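Local coordinates for protein nicotinate-nucleotide pyrophosphorylase (Ehrlichia chaffeensis, PDB 3L0G) that probably converts quinolinate to nicotinate D-ribonucleotide by decarboxylating phosphoribosyl transfer, a step of NAD(+) biosynthesis, at residues I88-G93 / S100-G105. Numbering follows the deposited sequence.
Sequences IHKKDG and STLVSG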
ATOM      1  N   ILE C  88      23.037 -10.114 -10.062  1.00 12.16           N
ATOM      2  CA  ILE C  88      22.456 -11.280  -9.401  1.00 13.05           C
ATOM      3  C   ILE C  88      23.211 -12.519  -9.822  1.00 13.16           C
ATOM      4  O   ILE C  88      23.411 -12.742 -11.011  1.00 13.33           O
ATOM      5  CB  ILE C  88      21.000 -11.491  -9.809  1.00 13.29           C
ATOM      6  CG1 ILE C  88      20.170 -10.250  -9.524  1.00 14.92           C
ATOM      7  CG2 ILE C  88      20.412 -12.622  -9.049  1.00 14.02           C
ATOM      8  CD1 ILE C  88      20.197  -9.863  -8.112  1.00 14.52           C
ATOM      9  N   HIS C  89      23.594 -13.353  -8.860  1.00 12.28           N
ATOM     10  CA  HIS C  89      24.278 -14.606  -9.177  1.00 11.76           C
ATOM     11  C   HIS C  89      23.468 -15.846  -8.832  1.00 12.18           C
ATOM     12  O   HIS C  89      23.777 -16.936  -9.300  1.00 11.59           O
ATOM     13  CB  HIS C  89      25.618 -14.651  -8.456  1.00 11.96           C
ATOM     14  CG  HIS C  89      26.491 -13.490  -8.766  1.00 10.23           C
ATOM     15  ND1 HIS C  89      26.884 -13.188 -10.052  1.00  9.50           N
ATOM     16  CD2 HIS C  89      27.049 -12.553  -7.966  1.00 10.98           C
ATOM     17  CE1 HIS C  89      27.631 -12.101 -10.031  1.00  9.40           C
ATOM     18  NE2 HIS C  89      27.745 -11.692  -8.780  1.00  8.79           N
ATOM     19  N   LYS C  90      22.440 -15.691  -8.004  1.00 11.84           N
ATOM     20  CA  LYS C  90      21.539 -16.778  -7.727  1.00 12.33           C
ATOM     21  C   LYS C  90      20.091 -16.260  -7.833  1.00 12.43           C
ATOM     22  O   LYS C  90      19.816 -15.106  -7.516  1.00 13.50           O
ATOM     23  CB  LYS C  90      21.853 -17.368  -6.337  1.00 13.06           C
ATOM     24  CG  LYS C  90      23.232 -18.054  -6.235  1.00 13.57           C
ATOM     25  CD  LYS C  90      23.306 -19.370  -6.984  1.00 15.94           C
ATOM     26  CE  LYS C  90      24.725 -19.976  -6.977  1.00 17.62           C
ATOM     27  NZ  LYS C  90      25.620 -19.307  -8.016  1.00 19.99           N
ATOM     28  N   LYS C  91      19.187 -17.093  -8.321  1.00 11.64           N
ATOM     29  CA  LYS C  91      17.769 -16.751  -8.429  1.00 11.74           C
ATOM     30  C   LYS C  91      16.972 -17.519  -7.383  1.00 11.69           C
ATOM     31  O   LYS C  91      17.429 -18.538  -6.834  1.00 10.49           O
ATOM     32  CB  LYS C  91      17.220 -17.106  -9.837  1.00 11.68           C
ATOM     33  N   ASP C  92      15.751 -17.054  -7.151  1.00 11.06           N
ATOM     34  CA  ASP C  92      14.854 -17.728  -6.237  1.00 11.59           C
ATOM     35  C   ASP C  92      14.618 -19.192  -6.630  1.00 11.17           C
ATOM     36  O   ASP C  92      14.340 -19.509  -7.778  1.00 10.58           O
ATOM     37  CB  ASP C  92      13.535 -16.960  -6.124  1.00 11.19           C
ATOM     38  CG  ASP C  92      13.618 -15.787  -5.142  1.00 10.91           C
ATOM     39  OD1 ASP C  92      14.728 -15.271  -4.869  1.00  9.42           O
ATOM     40  OD2 ASP C  92      12.555 -15.385  -4.625  1.00  8.71           O
ATOM     41  N   GLY C  93      14.769 -20.081  -5.658  1.00 11.47           N
ATOM     42  CA  GLY C  93      14.629 -21.511  -5.894  1.00 11.75           C
ATOM     43  C   GLY C  93      15.956 -22.224  -6.102  1.00 12.71           C
ATOM     44  O   GLY C  93      16.003 -23.458  -6.024  1.00 13.22           O
ATOM     45  N   SER C 100      28.209 -18.607  -0.202  1.00 12.18           N
ATOM     46  CA  SER C 100      27.812 -18.370  -1.553  1.00 11.64           C
ATOM     47  C   SER C 100      27.362 -16.907  -1.703  1.00 10.46           C
ATOM     48  O   SER C 100      26.543 -16.421  -0.891  1.00 11.49           O
ATOM     49  CB  SER C 100      26.670 -19.329  -1.898  1.00 11.81           C
ATOM     50  OG  SER C 100      26.187 -19.066  -3.200  1.00 14.61           O
ATOM     51  N   THR C 101      27.856 -16.237  -2.751  1.00  9.18           N
ATOM     52  CA  THR C 101      27.465 -14.896  -3.145  1.00  7.98           C
ATOM     53  C   THR C 101      26.196 -14.903  -3.980  1.00  8.62           C
ATOM     54  O   THR C 101      26.162 -15.391  -5.121  1.00  9.06           O
ATOM     55  CB  THR C 101      28.593 -14.183  -3.936  1.00  9.48           C
ATOM     56  OG1 THR C 101      29.800 -14.200  -3.165  1.00  5.37           O
ATOM     57  CG2 THR C 101      28.218 -12.695  -4.260  1.00  8.97           C
ATOM     58  N   LEU C 102      25.135 -14.370  -3.387  1.00  8.04           N
ATOM     59  CA  LEU C 102      23.864 -14.234  -4.042  1.00  7.94           C
ATOM     60  C   LEU C 102      23.876 -13.053  -5.010  1.00  8.31           C
ATOM     61  O   LEU C 102      23.344 -13.155  -6.103  1.00  7.69           O
ATOM     62  CB  LEU C 102      22.775 -13.999  -2.991  1.00  8.63           C
ATOM     63  CG  LEU C 102      22.601 -15.059  -1.883  1.00  7.65           C
ATOM     64  CD1 LEU C 102      21.291 -14.778  -1.108  1.00  9.16           C
ATOM     65  CD2 LEU C 102      22.576 -16.438  -2.508  1.00  7.86           C
ATOM     66  N   VAL C 103      24.445 -11.928  -4.570  1.00  8.12           N
ATOM     67  CA  VAL C 103      24.474 -10.688  -5.335  1.00  8.33           C
ATOM     68  C   VAL C 103      25.764  -9.994  -4.998  1.00  8.50           C
ATOM     69  O   VAL C 103      26.244 -10.076  -3.869  1.00  8.59           O
ATOM     70  CB  VAL C 103      23.285  -9.741  -4.940  1.00  8.94           C
ATOM     71  CG1 VAL C 103      23.342  -8.448  -5.724  1.00  9.22           C
ATOM     72  CG2 VAL C 103      21.948 -10.420  -5.176  1.00 10.14           C
ATOM     73  N   SER C 104      26.357  -9.320  -5.968  1.00  8.94           N
ATOM     74  CA  SER C 104      27.511  -8.511  -5.691  1.00  9.02           C
ATOM     75  C   SER C 104      27.425  -7.232  -6.505  1.00 10.22           C
ATOM     76  O   SER C 104      26.665  -7.133  -7.477  1.00 10.37           O
ATOM     77  CB  SER C 104      28.790  -9.284  -6.034  1.00  9.45           C
ATOM     78  OG  SER C 104      28.938  -9.431  -7.428  1.00  8.83           O
ATOM     79  N   GLY C 105      28.211  -6.245  -6.124  1.00 10.79           N
ATOM     80  CA  GLY C 105      28.247  -5.016  -6.900  1.00 11.87           C
ATOM     81  C   GLY C 105      29.063  -3.890  -6.305  1.00 12.23           C
ATOM     82  O   GLY C 105      29.912  -4.116  -5.425  1.00 12.44           O
TER
HETATM   83  O   HOH W   1      27.298 -17.433  -6.369  1.00 17.74           O
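Two consecutive amides, those of His89 and Lys90, converge on the carbonyl oxygen of Leu102 where strand 84-88 gives way to a loop. The bond from His89 N to Leu102 O is short, 2.8 Å, and nearly straight; that from Lys90 N to the same oxygen is longer, 3.3 Å, and more bent, though it falls on a lone pair in the carbonyl plane. Among side chains, His89 CG, anti to the carbonyl carbon (chi1 -56°), carries the ring toward Ser104, and His89 NE2 meets Ser104 OG at the ring edge, 2.9 Å away, in a bond whose donor may be either. His89 CB packs against Thr101 O. A water joins Lys90 NZ to Thr101 O, and the bent lysine chain also brings NZ to His89 O, above that carbonyl plane. Apolar contact comes from Ile88 and Val103, an antiparallel non-hydrogen-bonded pair whose side chains lie side by side against helix 70-79; Ile88 CD1 presses on Val103 CG2 at a tight 3.5 Å. Lys90 CB lies 4.0 Å from Leu102 CD2, the two side chains crossing nearly at right angles. Leu102 O thus holds the loop's start against strand 101-108, the imidazole ties it back to Ser104, and water links Lys90 to Thr101.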